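Long-range contacts in glycosyl hydrolase family 88 (Pedobacter heparinus, PDB 3WIW), which hydrolyses the unsaturated glucuronyl residue from heparin-derived oligosaccharides, acting as a family 88 glycoside hydrolase built on an (alpha/alpha)6-barrel: residues A[121-129]-A[135-143]; A[352-362]-A[371-382]. All coordinates share one frame; numbering follows the deposited sequence.

Contact 1. Residues A[121-129]-A[135-143]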
loop_
_atom_site.group_PDB
_atom_site.type_symbol
_atom_site.label_atom_id
_atom_site.label_comp_id
_atom_site.label_asym_id
_atom_site.label_seq_id
_atom_site.Cartn_x
_atom_site.Cartn_y
_atom_site.Cartn_z
ATOM N N LEU A 121 7.903 -5.530 -7.017
ATOM C CA LEU A 121 9.323 -5.174 -7.154
ATOM C C LEU A 121 9.689 -3.881 -6.457
ATOM O O LEU A 121 10.748 -3.785 -5.857
ATOM C CB LEU A 121 9.709 -5.036 -8.621
ATOM C CG LEU A 121 9.871 -6.340 -9.379
ATOM C CD1 LEU A 121 9.988 -6.068 -10.876
ATOM C CD2 LEU A 121 11.131 -7.048 -8.916
ATOM N N TYR A 122 8.860 -2.848 -6.564
ATOM C CA TYR A 122 9.289 -1.592 -5.963
ATOM C C TYR A 122 9.284 -1.649 -4.419
ATOM O O TYR A 122 10.169 -1.073 -3.772
ATOM C CB TYR A 122 8.504 -0.400 -6.515
ATOM C CG TYR A 122 9.173 0.924 -6.210
ATOM C CD1 TYR A 122 10.409 1.242 -6.774
ATOM C CD2 TYR A 122 8.572 1.851 -5.355
ATOM C CE1 TYR A 122 11.028 2.459 -6.487
ATOM C CE2 TYR A 122 9.178 3.062 -5.040
ATOM C CZ TYR A 122 10.409 3.368 -5.640
ATOM O OH TYR A 122 11.047 4.572 -5.368
ATOM N N CYS A 123 8.331 -2.354 -3.796
ATOM C CA CYS A 123 8.389 -2.539 -2.347
ATOM C C CYS A 123 9.565 -3.374 -1.875
ATOM O O CYS A 123 9.985 -3.240 -0.734
ATOM C CB CYS A 123 7.092 -3.159 -1.806
ATOM S SG CYS A 123 5.611 -2.156 -2.070
ATOM N N SER A 124 10.092 -4.233 -2.744
ATOM C CA SER A 124 11.162 -5.134 -2.337
ATOM C C SER A 124 12.503 -4.597 -2.822
ATOM O O SER A 124 13.239 -3.959 -2.054
ATOM C CB SER A 124 10.864 -6.562 -2.836
ATOM O OG SER A 124 10.680 -6.582 -4.238
ATOM N N TYR A 125 12.785 -4.803 -4.109
ATOM C CA TYR A 125 13.988 -4.272 -4.750
ATOM C C TYR A 125 14.083 -2.752 -4.640
ATOM O O TYR A 125 15.184 -2.222 -4.484
ATOM C CB TYR A 125 14.043 -4.647 -6.237
ATOM C CG TYR A 125 14.538 -6.044 -6.502
ATOM C CD1 TYR A 125 13.708 -7.147 -6.317
ATOM C CD2 TYR A 125 15.850 -6.274 -6.919
ATOM C CE1 TYR A 125 14.166 -8.426 -6.545
ATOM C CE2 TYR A 125 16.307 -7.553 -7.154
ATOM C CZ TYR A 125 15.464 -8.626 -6.980
ATOM O OH TYR A 125 15.934 -9.905 -7.216
ATOM N N GLY A 126 12.958 -2.039 -4.741
ATOM C CA GLY A 126 13.017 -0.581 -4.695
ATOM C C GLY A 126 13.544 -0.081 -3.358
ATOM O O GLY A 126 14.460 0.761 -3.296
ATOM N N ASN A 127 12.965 -0.606 -2.279
ATOM C CA ASN A 127 13.463 -0.290 -0.952
ATOM C C ASN A 127 14.910 -0.736 -0.760
ATOM O O ASN A 127 15.713 -0.008 -0.174
ATOM C CB ASN A 127 12.550 -0.893 0.120
ATOM C CG ASN A 127 11.356 -0.021 0.402
ATOM O OD1 ASN A 127 11.498 1.195 0.584
ATOM N ND2 ASN A 127 10.171 -0.607 0.385
ATOM N N ALA A 128 15.244 -1.919 -1.268
ATOM C CA ALA A 128 16.586 -2.457 -1.157
ATOM C C ALA A 128 17.590 -1.483 -1.784
ATOM O O ALA A 128 18.630 -1.181 -1.197
ATOM C CB ALA A 128 16.662 -3.779 -1.882
ATOM N N TYR A 129 17.296 -0.998 -2.985
ATOM C CA TYR A 129 18.225 -0.123 -3.681
ATOM C C TYR A 129 18.316 1.237 -2.984
ATOM O O TYR A 129 19.408 1.811 -2.881
ATOM C CB TYR A 129 17.832 0.047 -5.140
ATOM C CG TYR A 129 18.903 0.753 -5.931
ATOM C CD1 TYR A 129 20.171 0.177 -6.101
ATOM C CD2 TYR A 129 18.667 2.004 -6.491
ATOM C CE1 TYR A 129 21.169 0.819 -6.820
ATOM C CE2 TYR A 129 19.665 2.659 -7.213
ATOM C CZ TYR A 129 20.910 2.049 -7.365
ATOM O OH TYR A 129 21.926 2.649 -8.076
ATOM N N LYS A 135 24.213 -2.145 -6.519
ATOM C CA LYS A 135 23.836 -2.306 -7.911
ATOM C C LYS A 135 23.192 -3.660 -8.230
ATOM O O LYS A 135 22.525 -3.793 -9.256
ATOM C CB LYS A 135 25.041 -2.022 -8.816
ATOM C CG LYS A 135 25.504 -0.559 -8.762
ATOM C CD LYS A 135 24.397 0.417 -9.204
ATOM C CE LYS A 135 24.931 1.853 -9.323
ATOM N NZ LYS A 135 25.147 2.470 -7.976
ATOM N N ILE A 136 23.338 -4.651 -7.352
ATOM C CA ILE A 136 22.658 -5.921 -7.597
ATOM C C ILE A 136 21.142 -5.729 -7.744
ATOM O O ILE A 136 20.473 -6.515 -8.418
ATOM C CB ILE A 136 22.966 -6.994 -6.530
ATOM C CG1 ILE A 136 22.442 -6.576 -5.153
ATOM C CG2 ILE A 136 24.460 -7.302 -6.493
ATOM C CD1 ILE A 136 22.762 -7.587 -4.066
ATOM N N TYR A 137 20.593 -4.675 -7.139
ATOM C CA TYR A 137 19.151 -4.457 -7.196
ATOM C C TYR A 137 18.685 -3.695 -8.434
ATOM O O TYR A 137 17.483 -3.629 -8.702
ATOM C CB TYR A 137 18.687 -3.723 -5.939
ATOM C CG TYR A 137 18.997 -4.479 -4.652
ATOM C CD1 TYR A 137 18.387 -5.714 -4.379
ATOM C CD2 TYR A 137 19.897 -3.961 -3.701
ATOM C CE1 TYR A 137 18.692 -6.428 -3.211
ATOM C CE2 TYR A 137 20.200 -4.665 -2.526
ATOM C CZ TYR A 137 19.582 -5.892 -2.283
ATOM O OH TYR A 137 19.840 -6.594 -1.132
ATOM N N LEU A 138 19.608 -3.128 -9.204
ATOM C CA LEU A 138 19.229 -2.120 -10.178
ATOM C C LEU A 138 18.662 -2.681 -11.487
ATOM O O LEU A 138 17.625 -2.203 -11.966
ATOM C CB LEU A 138 20.397 -1.172 -10.437
ATOM C CG LEU A 138 20.017 0.099 -11.202
ATOM C CD1 LEU A 138 18.993 0.911 -10.425
ATOM C CD2 LEU A 138 21.252 0.924 -11.478
ATOM N N LYS A 139 19.321 -3.667 -12.089
ATOM C CA LYS A 139 18.812 -4.182 -13.354
ATOM C C LYS A 139 17.387 -4.781 -13.250
ATOM O O LYS A 139 16.561 -4.534 -14.127
ATOM C CB LYS A 139 19.795 -5.154 -14.029
ATOM C CG LYS A 139 19.429 -5.490 -15.480
ATOM C CD LYS A 139 19.436 -4.232 -16.350
ATOM C CE LYS A 139 19.190 -4.525 -17.821
ATOM N NZ LYS A 139 19.423 -3.306 -18.646
ATOM N N PRO A 140 17.094 -5.563 -12.194
ATOM C CA PRO A 140 15.719 -6.048 -12.079
ATOM C C PRO A 140 14.716 -4.890 -11.984
ATOM O O PRO A 140 13.627 -4.965 -12.557
ATOM C CB PRO A 140 15.776 -6.885 -10.790
ATOM C CG PRO A 140 17.188 -7.412 -10.771
ATOM C CD PRO A 140 17.979 -6.219 -11.206
ATOM N N LEU A 141 15.082 -3.820 -11.291
ATOM C CA LEU A 141 14.220 -2.639 -11.252
ATOM C C LEU A 141 14.016 -2.019 -12.629
ATOM O O LEU A 141 12.899 -1.617 -12.969
ATOM C CB LEU A 141 14.745 -1.601 -10.275
ATOM C CG LEU A 141 14.536 -1.940 -8.806
ATOM C CD1 LEU A 141 15.392 -1.018 -7.935
ATOM C CD2 LEU A 141 13.051 -1.811 -8.407
ATOM N N GLU A 142 15.082 -1.918 -13.413
ATOM C CA GLU A 142 14.961 -1.341 -14.736
ATOM C C GLU A 142 14.088 -2.206 -15.633
ATOM O O GLU A 142 13.210 -1.695 -16.325
ATOM C CB GLU A 142 16.339 -1.153 -15.339
ATOM C CG GLU A 142 16.326 -0.362 -16.635
ATOM C CD GLU A 142 17.702 -0.208 -17.255
ATOM O OE1 GLU A 142 18.641 -0.901 -16.812
ATOM O OE2 GLU A 142 17.839 0.609 -18.189
ATOM N N ASN A 143 14.304 -3.520 -15.606
ATOM C CA ASN A 143 13.495 -4.419 -16.428
ATOM C C ASN A 143 12.020 -4.365 -16.020
ATOM O O ASN A 143 11.141 -4.323 -16.876
ATOM C CB ASN A 143 14.009 -5.857 -16.357
ATOM C CG ASN A 143 15.276 -6.057 -17.145
ATOM O OD1 ASN A 143 15.565 -5.312 -18.086
ATOM N ND2 ASN A 143 16.054 -7.052 -16.757
#
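Leu141 fits as a knob into the hole formed by Leu121, Tyr125, Gly126 and Tyr129 on the facing helix. Its CG lies beside the backbone N (chi1 -74°), which brings CD2 3.7 Å from Gly126 N while CD1 runs on to Tyr129 CB. Gly126 meets this methyl through its backbone alone; a CB there would collide with Tyr122 O of its own helix.

Three CH-pi contacts turn methyls and a proline onto tyrosine faces. Ala128 CB sits over the centre of the Tyr137 ring, 3.4 Å from its centroid. Pro140 CB lies over one face of Tyr125, and Leu138 CD1 is 3.9 Å from the Tyr129 ring centroid, offset toward the rim. The Tyr125 and Tyr137 rings meet obliquely, planes at 79°, with Tyr125 CD2 3.6 Å from Tyr137 CD1 at that ring's edge.

Polar contact is slight: in one of its conformers Lys135 NZ makes a weak, doubtful hydrogen bond of 3.2 Å to Tyr129 OH at the exposed end.

The axes of 121-129 and 138-143 approach to 9.5 Å and run broadly antiparallel, at 140°. This is an alpha-helical hairpin, the building unit of the (alpha/alpha)6-barrel.

Contact 2. Residues A[352-362]-A[371-382]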
loop_
_atom_site.group_PDB
_atom_site.type_symbol
_atom_site.label_atom_id
_atom_site.label_comp_id
_atom_site.label_asym_id
_atom_site.label_seq_id
_atom_site.Cartn_x
_atom_site.Cartn_y
_atom_site.Cartn_z
ATOM N N ASN A 352 0.592 -14.810 16.442
ATOM C CA ASN A 352 0.051 -14.296 15.178
ATOM C C ASN A 352 0.861 -14.760 13.952
ATOM O O ASN A 352 0.903 -14.069 12.934
ATOM C CB ASN A 352 0.008 -12.753 15.246
ATOM C CG ASN A 352 -0.981 -12.112 14.282
ATOM O OD1 ASN A 352 -2.058 -12.645 14.028
ATOM N ND2 ASN A 352 -0.617 -10.942 13.753
ATOM N N GLN A 353 1.501 -15.930 14.051
ATOM C CA GLN A 353 2.353 -16.435 12.981
ATOM C C GLN A 353 3.431 -15.423 12.560
ATOM O O GLN A 353 3.896 -15.408 11.411
ATOM C CB GLN A 353 1.512 -16.935 11.795
ATOM C CG GLN A 353 0.566 -18.098 12.169
ATOM C CD GLN A 353 1.298 -19.445 12.320
ATOM O OE1 GLN A 353 2.469 -19.493 12.675
ATOM N NE2 GLN A 353 0.608 -20.536 12.002
ATOM N N PHE A 354 3.851 -14.611 13.532
ATOM C CA PHE A 354 4.900 -13.601 13.387
ATOM C C PHE A 354 4.514 -12.390 12.535
ATOM O O PHE A 354 5.370 -11.542 12.242
ATOM C CB PHE A 354 6.226 -14.206 12.903
ATOM C CG PHE A 354 6.672 -15.401 13.698
ATOM C CD1 PHE A 354 6.719 -15.360 15.092
ATOM C CD2 PHE A 354 7.030 -16.587 13.056
ATOM C CE1 PHE A 354 7.126 -16.478 15.812
ATOM C CE2 PHE A 354 7.441 -17.698 13.771
ATOM C CZ PHE A 354 7.482 -17.641 15.149
ATOM N N PHE A 355 3.242 -12.281 12.155
ATOM C CA PHE A 355 2.763 -11.031 11.594
ATOM C C PHE A 355 2.676 -9.971 12.685
ATOM O O PHE A 355 2.467 -10.283 13.858
ATOM C CB PHE A 355 1.395 -11.198 10.959
ATOM C CG PHE A 355 1.399 -12.025 9.710
ATOM C CD1 PHE A 355 1.720 -11.453 8.486
ATOM C CD2 PHE A 355 1.080 -13.377 9.745
ATOM C CE1 PHE A 355 1.715 -12.210 7.303
ATOM C CE2 PHE A 355 1.064 -14.139 8.582
ATOM C CZ PHE A 355 1.385 -13.563 7.352
ATOM N N ILE A 356 2.773 -8.715 12.292
ATOM C CA ILE A 356 2.829 -7.615 13.251
ATOM C C ILE A 356 1.423 -7.158 13.694
ATOM O O ILE A 356 1.167 -7.039 14.876
ATOM C CB ILE A 356 3.631 -6.444 12.666
ATOM C CG1 ILE A 356 5.092 -6.882 12.403
ATOM C CG2 ILE A 356 3.584 -5.241 13.592
ATOM C CD1 ILE A 356 5.916 -5.927 11.570
ATOM N N LEU A 357 0.518 -6.909 12.748
ATOM C CA LEU A 357 -0.848 -6.477 13.044
ATOM C C LEU A 357 -1.871 -7.588 12.841
ATOM O O LEU A 357 -1.626 -8.576 12.134
ATOM C CB LEU A 357 -1.240 -5.314 12.145
ATOM C CG LEU A 357 -0.489 -4.001 12.328
ATOM C CD1 LEU A 357 -1.095 -2.940 11.407
ATOM C CD2 LEU A 357 -0.527 -3.539 13.769
ATOM N N LYS A 358 -3.025 -7.396 13.472
ATOM C CA LYS A 358 -4.190 -8.264 13.300
ATOM C C LYS A 358 -5.318 -7.522 12.573
ATOM O O LYS A 358 -5.238 -6.307 12.347
ATOM C CB LYS A 358 -4.683 -8.691 14.678
ATOM C CG LYS A 358 -3.658 -9.531 15.429
ATOM C CD LYS A 358 -4.092 -9.818 16.877
ATOM C CE LYS A 358 -3.990 -8.592 17.789
ATOM N NZ LYS A 358 -4.636 -8.851 19.121
ATOM N N HIS A 359 -6.364 -8.250 12.182
ATOM C CA HIS A 359 -7.658 -7.622 11.812
ATOM C C HIS A 359 -7.694 -6.845 10.492
ATOM O O HIS A 359 -8.239 -5.737 10.452
ATOM C CB HIS A 359 -8.217 -6.729 12.933
ATOM C CG HIS A 359 -8.255 -7.382 14.278
ATOM N ND1 HIS A 359 -8.873 -8.593 14.512
ATOM C CD2 HIS A 359 -7.765 -6.971 15.472
ATOM C CE1 HIS A 359 -8.765 -8.895 15.797
ATOM N NE2 HIS A 359 -8.070 -7.937 16.393
ATOM N N SER A 360 -7.112 -7.403 9.430
ATOM C CA SER A 360 -7.370 -6.899 8.078
ATOM C C SER A 360 -8.441 -7.721 7.367
ATOM O O SER A 360 -8.778 -8.832 7.802
ATOM C CB SER A 360 -6.094 -6.860 7.235
ATOM O OG SER A 360 -5.254 -5.821 7.698
ATOM N N VAL A 361 -8.973 -7.160 6.280
ATOM C CA VAL A 361 -9.978 -7.869 5.478
ATOM C C VAL A 361 -9.539 -7.815 4.018
ATOM O O VAL A 361 -9.460 -6.718 3.426
ATOM C CB VAL A 361 -11.371 -7.212 5.626
ATOM C CG1 VAL A 361 -12.394 -7.863 4.676
ATOM C CG2 VAL A 361 -11.873 -7.300 7.063
ATOM N N GLY A 362 -9.258 -8.987 3.436
ATOM C CA GLY A 362 -8.839 -9.052 2.044
ATOM C C GLY A 362 -9.985 -8.790 1.075
ATOM O O GLY A 362 -9.976 -7.806 0.331
ATOM N N ASP A 371 -10.623 -10.867 8.522
ATOM C CA ASP A 371 -10.173 -10.723 9.917
ATOM C C ASP A 371 -8.910 -11.549 10.167
ATOM O O ASP A 371 -8.887 -12.447 11.001
ATOM C CB ASP A 371 -11.291 -11.027 10.950
ATOM C CG ASP A 371 -10.922 -10.550 12.332
ATOM O OD1 ASP A 371 -9.933 -9.825 12.478
ATOM O OD2 ASP A 371 -11.593 -10.899 13.306
ATOM N N THR A 372 -7.852 -11.230 9.428
ATOM C CA THR A 372 -6.580 -11.935 9.461
ATOM C C THR A 372 -5.475 -10.897 9.343
ATOM O O THR A 372 -5.681 -9.829 8.754
ATOM C CB THR A 372 -6.425 -12.918 8.214
ATOM O OG1 THR A 372 -5.062 -13.366 8.095
ATOM C CG2 THR A 372 -6.722 -12.226 6.906
ATOM N N PRO A 373 -4.289 -11.198 9.889
ATOM C CA PRO A 373 -3.144 -10.395 9.465
ATOM C C PRO A 373 -2.928 -10.483 7.953
ATOM O O PRO A 373 -3.273 -11.484 7.316
ATOM C CB PRO A 373 -1.970 -11.081 10.153
ATOM C CG PRO A 373 -2.412 -12.481 10.304
ATOM C CD PRO A 373 -3.868 -12.360 10.687
ATOM N N LEU A 374 -2.363 -9.423 7.385
ATOM C CA LEU A 374 -1.985 -9.391 5.984
ATOM C C LEU A 374 -0.644 -8.712 5.866
ATOM O O LEU A 374 -0.372 -7.699 6.525
ATOM C CB LEU A 374 -3.053 -8.670 5.168
ATOM C CG LEU A 374 -4.117 -9.623 4.560
ATOM C CD1 LEU A 374 -5.387 -8.877 4.193
ATOM C CD2 LEU A 374 -3.481 -10.290 3.311
ATOM N N ASN A 375 0.215 -9.265 5.015
ATOM C CA ASN A 375 1.561 -8.740 4.884
ATOM C C ASN A 375 1.622 -7.248 4.522
ATOM O O ASN A 375 2.465 -6.513 5.057
ATOM C CB ASN A 375 2.406 -9.617 3.955
ATOM C CG ASN A 375 1.816 -9.799 2.547
ATOM O OD1 ASN A 375 0.886 -9.087 2.118
ATOM N ND2 ASN A 375 2.372 -10.764 1.809
ATOM N N TYR A 376 0.687 -6.758 3.714
ATOM C CA TYR A 376 0.725 -5.338 3.370
ATOM C C TYR A 376 0.252 -4.428 4.491
ATOM O O TYR A 376 0.685 -3.277 4.560
ATOM C CB TYR A 376 0.005 -5.015 2.068
ATOM C CG TYR A 376 -1.395 -5.587 1.912
ATOM C CD1 TYR A 376 -2.523 -4.884 2.359
ATOM C CD2 TYR A 376 -1.596 -6.811 1.266
ATOM C CE1 TYR A 376 -3.800 -5.391 2.182
ATOM C CE2 TYR A 376 -2.880 -7.335 1.065
ATOM C CZ TYR A 376 -3.977 -6.610 1.530
ATOM O OH TYR A 376 -5.263 -7.071 1.337
ATOM N N ALA A 377 -0.601 -4.923 5.395
ATOM C CA ALA A 377 -0.925 -4.123 6.589
ATOM C C ALA A 377 0.353 -3.864 7.374
ATOM O O ALA A 377 0.611 -2.738 7.808
ATOM C CB ALA A 377 -1.938 -4.811 7.448
ATOM N N ASP A 378 1.190 -4.888 7.519
ATOM C CA ASP A 378 2.427 -4.724 8.277
ATOM C C ASP A 378 3.385 -3.751 7.573
ATOM O O ASP A 378 4.025 -2.924 8.250
ATOM C CB ASP A 378 3.147 -6.061 8.478
ATOM C CG ASP A 378 2.389 -7.040 9.357
ATOM O OD1 ASP A 378 1.339 -6.693 9.934
ATOM O OD2 ASP A 378 2.883 -8.176 9.519
ATOM N N TYR A 379 3.482 -3.834 6.242
ATOM C CA TYR A 379 4.370 -2.993 5.480
ATOM C C TYR A 379 3.994 -1.527 5.666
ATOM O O TYR A 379 4.846 -0.693 6.033
ATOM C CB TYR A 379 4.258 -3.405 4.022
ATOM C CG TYR A 379 5.058 -2.531 3.090
ATOM C CD1 TYR A 379 6.423 -2.778 2.836
ATOM C CD2 TYR A 379 4.452 -1.444 2.424
ATOM C CE1 TYR A 379 7.144 -1.980 1.946
ATOM C CE2 TYR A 379 5.177 -0.637 1.538
ATOM C CZ TYR A 379 6.517 -0.919 1.305
ATOM O OH TYR A 379 7.257 -0.173 0.432
ATOM N N TYR A 380 2.718 -1.193 5.451
ATOM C CA TYR A 380 2.305 0.209 5.564
ATOM C C TYR A 380 2.292 0.698 7.008
ATOM O O TYR A 380 2.534 1.875 7.259
ATOM C CB TYR A 380 0.987 0.508 4.809
ATOM C CG TYR A 380 1.206 0.385 3.315
ATOM C CD1 TYR A 380 1.964 1.332 2.606
ATOM C CD2 TYR A 380 0.733 -0.732 2.627
ATOM C CE1 TYR A 380 2.214 1.198 1.234
ATOM C CE2 TYR A 380 0.975 -0.884 1.260
ATOM C CZ TYR A 380 1.727 0.084 0.571
ATOM O OH TYR A 380 1.983 -0.108 -0.751
ATOM N N TYR A 381 2.075 -0.206 7.962
ATOM C CA TYR A 381 2.196 0.162 9.359
ATOM C C TYR A 381 3.624 0.555 9.726
ATOM O O TYR A 381 3.850 1.610 10.324
ATOM C CB TYR A 381 1.717 -0.995 10.232
ATOM C CG TYR A 381 1.938 -0.817 11.712
ATOM C CD1 TYR A 381 1.248 0.160 12.431
ATOM C CD2 TYR A 381 2.810 -1.644 12.395
ATOM C CE1 TYR A 381 1.424 0.302 13.829
ATOM C CE2 TYR A 381 2.998 -1.522 13.774
ATOM C CZ TYR A 381 2.305 -0.546 14.480
ATOM O OH TYR A 381 2.503 -0.431 15.838
ATOM N N LEU A 382 4.613 -0.254 9.336
ATOM C CA LEU A 382 5.988 0.145 9.634
ATOM C C LEU A 382 6.380 1.399 8.849
ATOM O O LEU A 382 7.131 2.245 9.366
ATOM C CB LEU A 382 6.998 -0.988 9.412
ATOM C CG LEU A 382 6.845 -2.192 10.346
ATOM C CD1 LEU A 382 8.100 -3.032 10.269
ATOM C CD2 LEU A 382 6.574 -1.776 11.797
HETATM O O HOH W 1 -1.221 -7.722 9.535
HETATM O O HOH W 2 -6.791 -11.039 12.782
#
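Leu357 lies over one face of the Tyr381 ring, its CD2 4.0 Å from the ring centroid and nearly on the ring normal, while CD1 packs against Tyr381 CB. Ile356 reaches the same ring obliquely with CG2 and meets Leu382 with CD1.

Asp378 receives two consecutive backbone N-H groups from the incoming loop. Ile356 N is 2.8 Å from Asp378 OD2, with a straight bond (179°) from above the carboxylate plane; Leu357 N reaches Asp378 OD1 at 2.9 Å, on the syn side. A water links Asp378 OD1 to Leu357 O and Leu374 N. With an alanine in its place, both amides would probably lose their acceptor and the 355-357 backbone is likely to shift.

In its modelled conformer Pro373 packs on Phe355 CB. Farther along, His359 ND1 donates in its ring plane to the syn lone pair of Asp371 OD1, 2.6 Å away. Asp371 and Thr372 both face Ser360 in a G1 beta bulge, where Thr372 N bonds to Ser360 O.

Val361 O and Gly362 O accept hydrogen bonds from Arg246, a predicted substrate-binding residue, placing this end beside the probable substrate site. Strand 55-59 covers Phe355 and Pro373, and helix 77-89 packs on Leu382.

Contact 2 is the more buried, centred about 12 Å from the middle of the chain against about 17 Å for contact 1, which has exposed residues at its lysine end. They involve different elements: contact 1 pairs two successive helices, whereas contact 2 fastens a loop and a short strand to the start of helix 375-392. Their chemistry differs accordingly. Contact 1 is almost wholly apolar, a leucine knob and aliphatic groups on tyrosine faces; in 352-362 with 371-382, carboxylates, backbone amides and a beta bulge share the work with apolar packing. The two meet where Asn127 ND2 of contact 1 lies 2.9 Å from Tyr379 OH of contact 2, a probable hydrogen bond joining helices 117-132 and 375-392.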